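Local coordinates for citrate synthase (Metallosphaera sedula, PDB 6ABW), which probably catalyses the condensation of oxaloacetate with acetyl-CoA and water to give citrate and CoA, a step of the tricarboxylic acid cycle, at residues A[236-239]-A[240-244]; A[298-301]-A[302-305]. All coordinates share one frame; numbering follows the deposited sequence.

How the interactions relate
Interactions 1 and 2 illustrate how a helix can use its successive turns for different tasks. Each lies within a single helix: 236-244 makes up most of helix 233-244, to its C-terminal end, and 298-305 lies inside helix 295-315. Each is partly buried. The two touch: Phe241 packs on Tyr300, Ile303 and Ala304, and Ile244 meets Ile303, which makes one apolar seam between the helices. Their other faces differ. Interaction 1 joins aromatic contacts to a hydrogen bond from a side-chain amide next to the acetyl-CoA site, whose ligand touches Glu236. Interaction 2 lies farther from that ligand and carries, beside its buried ring and aliphatic contacts, an ion pair on its outer side.

Interaction 1 (A[236-239]-A[240-244]); sequences EAFK and QFVEI
Gln240 reaches back one turn to Ala237, and its amide NE2 donates to Ala237 O at 3.0 Å. The bond uses a carbonyl lone pair in the plane of the peptide group, and Ala237 O in turn lies near the plane of the glutamine amide. CG stands beside the backbone N (chi1 -60°) and the chain beyond it is extended, which carries the amide back along the helix toward that carbonyl. At the other end of the amide, OE1 accepts from Met266 N, so both polar atoms of this buried group are engaged. Without the amide, as with an alanine here, Met266 N would probably lose its acceptor and Ala237 O its side-chain donor, opening a gap beside Leu265. Next, Phe241 lays one ring face over the same Ala237 O, which stands 3.7 Å above the plane, over the ring centre. Its edge is turned toward the face of Phe238 in an offset edge-to-face pair, centroids 5.6 Å apart and planes at 73°; CD2 of Phe241 comes to 3.7 Å from CD1 of Phe238. Val242 brings CG2 to the CD2/CE2 flank of the Phe238 ring, 3.6 Å from CE2, on the same side of its plane as Phe241, while its backbone N donates to Phe238 O. With CG anti to the backbone N (chi1 -172°), Phe238 swings its ring into the cluster made with Tyr300, Tyr333 and Phe342. Glu243 continues the regular helical bonding through N to Lys239 O, and its OE2 accepts from Trp253 NE1 of helix 250-260. The chemistry thus implies two ties: the Gln240 side chain links the helix backbone at Ala237 O to the loop at Met266 N, beside acetyl-CoA-binding Leu265 and Gly267, while the rings pack among those of neighbouring helices.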
loop_
_atom_site.group_PDB
_atom_site.type_symbol
_atom_site.label_atom_id
_atom_site.label_comp_id
_atom_site.label_asym_id
_atom_site.label_seq_id
_atom_site.Cartn_x
_atom_site.Cartn_y
_atom_site.Cartn_z
ATOM N N GLU A 236 0.921 -19.675 -12.210
ATOM C CA GLU A 236 -0.146 -20.184 -13.064
ATOM C C GLU A 236 0.498 -20.939 -14.275
ATOM O O GLU A 236 -0.007 -21.993 -14.696
ATOM C CB GLU A 236 -1.042 -19.071 -13.585
ATOM C CG GLU A 236 -2.017 -18.561 -12.521
ATOM C CD GLU A 236 -2.822 -19.704 -11.866
ATOM O OE1 GLU A 236 -2.713 -19.953 -10.629
ATOM O OE2 GLU A 236 -3.503 -20.414 -12.606
ATOM N N ALA A 237 1.574 -20.394 -14.803
ATOM C CA ALA A 237 2.251 -21.042 -15.924
ATOM C C ALA A 237 2.806 -22.405 -15.466
ATOM O O ALA A 237 2.660 -23.374 -16.163
ATOM C CB ALA A 237 3.379 -20.182 -16.440
ATOM N N PHE A 238 3.459 -22.447 -14.316
ATOM C CA PHE A 238 4.156 -23.634 -13.851
ATOM C C PHE A 238 3.147 -24.722 -13.413
ATOM O O PHE A 238 3.425 -25.906 -13.598
ATOM C CB PHE A 238 5.042 -23.281 -12.709
ATOM C CG PHE A 238 5.948 -24.392 -12.261
ATOM C CD1 PHE A 238 7.198 -24.585 -12.827
ATOM C CD2 PHE A 238 5.539 -25.237 -11.263
ATOM C CE1 PHE A 238 8.032 -25.606 -12.383
ATOM C CE2 PHE A 238 6.345 -26.277 -10.872
ATOM C CZ PHE A 238 7.574 -26.477 -11.445
ATOM N N LYS A 239 1.992 -24.299 -12.925
ATOM C CA LYS A 239 0.920 -25.224 -12.538
ATOM C C LYS A 239 0.381 -26.061 -13.675
ATOM O O LYS A 239 -0.015 -27.200 -13.424
ATOM C CB LYS A 239 -0.232 -24.548 -11.790
ATOM C CG LYS A 239 0.108 -24.312 -10.328
ATOM C CD LYS A 239 -0.920 -23.366 -9.695
ATOM C CE LYS A 239 -0.521 -23.112 -8.258
ATOM N NZ LYS A 239 -1.359 -22.011 -7.700
ATOM N N GLN A 240 0.482 -25.549 -14.901
ATOM C CA GLN A 240 0.251 -26.364 -16.080
ATOM C C GLN A 240 1.173 -27.578 -16.145
ATOM O O GLN A 240 0.704 -28.702 -16.388
ATOM C CB GLN A 240 0.450 -25.559 -17.353
ATOM C CG GLN A 240 -0.494 -24.390 -17.445
ATOM C CD GLN A 240 -0.162 -23.517 -18.656
ATOM O OE1 GLN A 240 -1.067 -23.214 -19.452
ATOM N NE2 GLN A 240 1.116 -23.050 -18.762
ATOM N N PHE A 241 2.440 -27.398 -15.847
ATOM C CA PHE A 241 3.425 -28.477 -15.887
ATOM C C PHE A 241 3.158 -29.504 -14.790
ATOM O O PHE A 241 3.303 -30.721 -14.979
ATOM C CB PHE A 241 4.873 -28.009 -15.790
ATOM C CG PHE A 241 5.209 -26.761 -16.583
ATOM C CD1 PHE A 241 4.608 -26.493 -17.833
ATOM C CD2 PHE A 241 6.080 -25.827 -16.078
ATOM C CE1 PHE A 241 4.884 -25.325 -18.532
ATOM C CE2 PHE A 241 6.381 -24.669 -16.768
ATOM C CZ PHE A 241 5.794 -24.397 -18.004
ATOM N N VAL A 242 2.763 -29.007 -13.639
ATOM C CA VAL A 242 2.439 -29.873 -12.532
ATOM C C VAL A 242 1.230 -30.771 -12.837
ATOM O O VAL A 242 1.282 -31.975 -12.603
ATOM C CB VAL A 242 2.173 -29.076 -11.263
ATOM C CG1 VAL A 242 1.711 -30.015 -10.112
ATOM C CG2 VAL A 242 3.411 -28.291 -10.872
ATOM N N GLU A 243 0.232 -30.201 -13.466
ATOM C CA GLU A 243 -0.953 -30.911 -13.859
ATOM C C GLU A 243 -0.654 -31.984 -14.926
ATOM O O GLU A 243 -1.230 -33.079 -14.916
ATOM C CB GLU A 243 -1.950 -29.872 -14.368
ATOM C CG GLU A 243 -3.327 -30.356 -14.791
ATOM C CD GLU A 243 -4.259 -29.158 -14.924
ATOM O OE1 GLU A 243 -4.428 -28.437 -13.906
ATOM O OE2 GLU A 243 -4.737 -28.881 -16.040
ATOM N N ILE A 244 0.216 -31.648 -15.853
ATOM C CA ILE A 244 0.664 -32.610 -16.878
ATOM C C ILE A 244 1.412 -33.779 -16.199
ATOM O O ILE A 244 1.109 -34.958 -16.489
ATOM C CB ILE A 244 1.500 -31.922 -17.967
ATOM C CG1 ILE A 244 0.644 -30.951 -18.752
ATOM C CG2 ILE A 244 2.150 -32.951 -18.887
ATOM C CD1 ILE A 244 1.440 -29.942 -19.522
#

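Interaction 2 (A[298-301]-A[302-305]); sequences RKYF and EIAQ
Arg298 and Glu302 form the ionic part of this helical turn. OE2 of Glu302 lies 3.4 Å from NE of Arg298, over one face of the guanidinium and well out of its plane, so the attraction is of charges alone and no N-H points at the oxygen. The two planes are inclined by 59°. NE of Arg298 also has Glu292 OE1 as a salt-bridge partner, so the positive charge is probably shared between two carboxylates.

Ile303 and Tyr300 make the apolar contact on the buried side. CD1 of Ile303 sits 4.0 Å from CD1 of Tyr300, the two side chains running side by side, and the same methyl rests 3.4 Å from Lys299 O. A face of the Tyr300 ring is met, off centre, by CE of Lys299.

A third kind of contact sets an amide alongside a ring. Phe301, with CG anti to the backbone N (chi1 174°), lies beside Gln305, whose NE2 approaches CE2 of the ring to 3.2 Å; amide and ring planes are 73° apart. The amide's OE1 accepts from Lys284 NZ.

Backbone bonds complete the turn in regular i to i+4 fashion, from Arg298 O to Glu302 N and on to Phe301 O with Gln305 N, 2.9 Å apart.

In the fold, Phe301 fits between helices 278-292 and 325-335, touching Ala287 and Ser291 on the first and Val330 on the second. Tyr300, Ile303 and Ala304 face helix 233-244, so helix 295-315 packs against three other helices.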
loop_
_atom_site.group_PDB
_atom_site.type_symbol
_atom_site.label_atom_id
_atom_site.label_comp_id
_atom_site.label_asym_id
_atom_site.label_seq_id
_atom_site.Cartn_x
_atom_site.Cartn_y
_atom_site.Cartn_z
ATOM N N ARG A 298 13.921 -31.812 -13.644
ATOM C CA ARG A 298 14.218 -32.161 -15.048
ATOM C C ARG A 298 12.910 -32.463 -15.788
ATOM O O ARG A 298 12.735 -32.051 -16.923
ATOM C CB ARG A 298 15.145 -33.390 -15.109
ATOM C CG ARG A 298 15.721 -33.655 -16.496
ATOM C CD ARG A 298 16.314 -35.065 -16.551
ATOM N NE ARG A 298 17.217 -35.257 -17.689
ATOM C CZ ARG A 298 17.726 -36.435 -18.096
ATOM N NH1 ARG A 298 18.544 -36.470 -19.146
ATOM N NH2 ARG A 298 17.422 -37.585 -17.478
ATOM N N LYS A 299 12.020 -33.194 -15.131
ATOM C CA LYS A 299 10.745 -33.559 -15.660
ATOM C C LYS A 299 9.924 -32.307 -16.052
ATOM O O LYS A 299 9.321 -32.243 -17.168
ATOM C CB LYS A 299 10.055 -34.392 -14.578
ATOM C CG LYS A 299 8.783 -35.085 -14.903
ATOM C CD LYS A 299 8.191 -35.743 -13.651
ATOM C CE LYS A 299 7.640 -34.703 -12.656
ATOM N NZ LYS A 299 6.574 -35.273 -11.768
ATOM N N TYR A 300 9.903 -31.311 -15.159
ATOM C CA TYR A 300 9.161 -30.059 -15.426
ATOM C C TYR A 300 9.758 -29.268 -16.567
ATOM O O TYR A 300 9.008 -28.719 -17.345
ATOM C CB TYR A 300 8.999 -29.258 -14.121
ATOM C CG TYR A 300 8.074 -29.936 -13.133
ATOM C CD1 TYR A 300 6.837 -30.494 -13.523
ATOM C CD2 TYR A 300 8.450 -30.096 -11.816
ATOM C CE1 TYR A 300 6.011 -31.141 -12.611
ATOM C CE2 TYR A 300 7.608 -30.709 -10.890
ATOM C CZ TYR A 300 6.372 -31.189 -11.290
ATOM O OH TYR A 300 5.502 -31.792 -10.411
ATOM N N PHE A 301 11.064 -29.235 -16.693
ATOM C CA PHE A 301 11.772 -28.570 -17.756
ATOM C C PHE A 301 11.424 -29.256 -19.079
ATOM O O PHE A 301 11.085 -28.599 -20.036
ATOM C CB PHE A 301 13.301 -28.539 -17.579
ATOM C CG PHE A 301 14.022 -27.960 -18.759
ATOM C CD1 PHE A 301 13.997 -26.596 -19.005
ATOM C CD2 PHE A 301 14.674 -28.777 -19.677
ATOM C CE1 PHE A 301 14.651 -26.013 -20.095
ATOM C CE2 PHE A 301 15.275 -28.217 -20.831
ATOM C CZ PHE A 301 15.279 -26.835 -21.025
ATOM N N GLU A 302 11.372 -30.592 -19.053
ATOM C CA GLU A 302 11.022 -31.371 -20.266
ATOM C C GLU A 302 9.595 -31.155 -20.653
ATOM O O GLU A 302 9.296 -31.022 -21.814
ATOM C CB GLU A 302 11.298 -32.868 -20.050
ATOM C CG GLU A 302 12.804 -33.107 -19.911
ATOM C CD GLU A 302 13.223 -34.587 -19.866
ATOM O OE1 GLU A 302 12.313 -35.467 -19.962
ATOM O OE2 GLU A 302 14.470 -34.857 -19.720
ATOM N N ILE A 303 8.689 -31.087 -19.681
ATOM C CA ILE A 303 7.288 -30.779 -19.996
ATOM C C ILE A 303 7.167 -29.357 -20.568
ATOM O O ILE A 303 6.489 -29.130 -21.556
ATOM C CB ILE A 303 6.390 -30.909 -18.765
ATOM C CG1 ILE A 303 6.272 -32.383 -18.335
ATOM C CG2 ILE A 303 5.031 -30.310 -19.076
ATOM C CD1 ILE A 303 5.907 -32.525 -16.872
ATOM N N ALA A 304 7.845 -28.390 -19.930
ATOM C CA ALA A 304 7.785 -26.992 -20.432
ATOM C C ALA A 304 8.301 -26.885 -21.850
ATOM O O ALA A 304 7.680 -26.218 -22.689
ATOM C CB ALA A 304 8.657 -26.097 -19.565
ATOM N N GLN A 305 9.403 -27.571 -22.116
ATOM C CA GLN A 305 9.990 -27.507 -23.452
ATOM C C GLN A 305 9.014 -28.084 -24.540
ATOM O O GLN A 305 8.855 -27.513 -25.628
ATOM C CB GLN A 305 11.403 -28.134 -23.482
ATOM C CG GLN A 305 12.048 -28.093 -24.858
ATOM C CD GLN A 305 13.584 -27.918 -24.835
ATOM O OE1 GLN A 305 14.143 -27.177 -25.659
ATOM N NE2 GLN A 305 14.243 -28.551 -23.871
#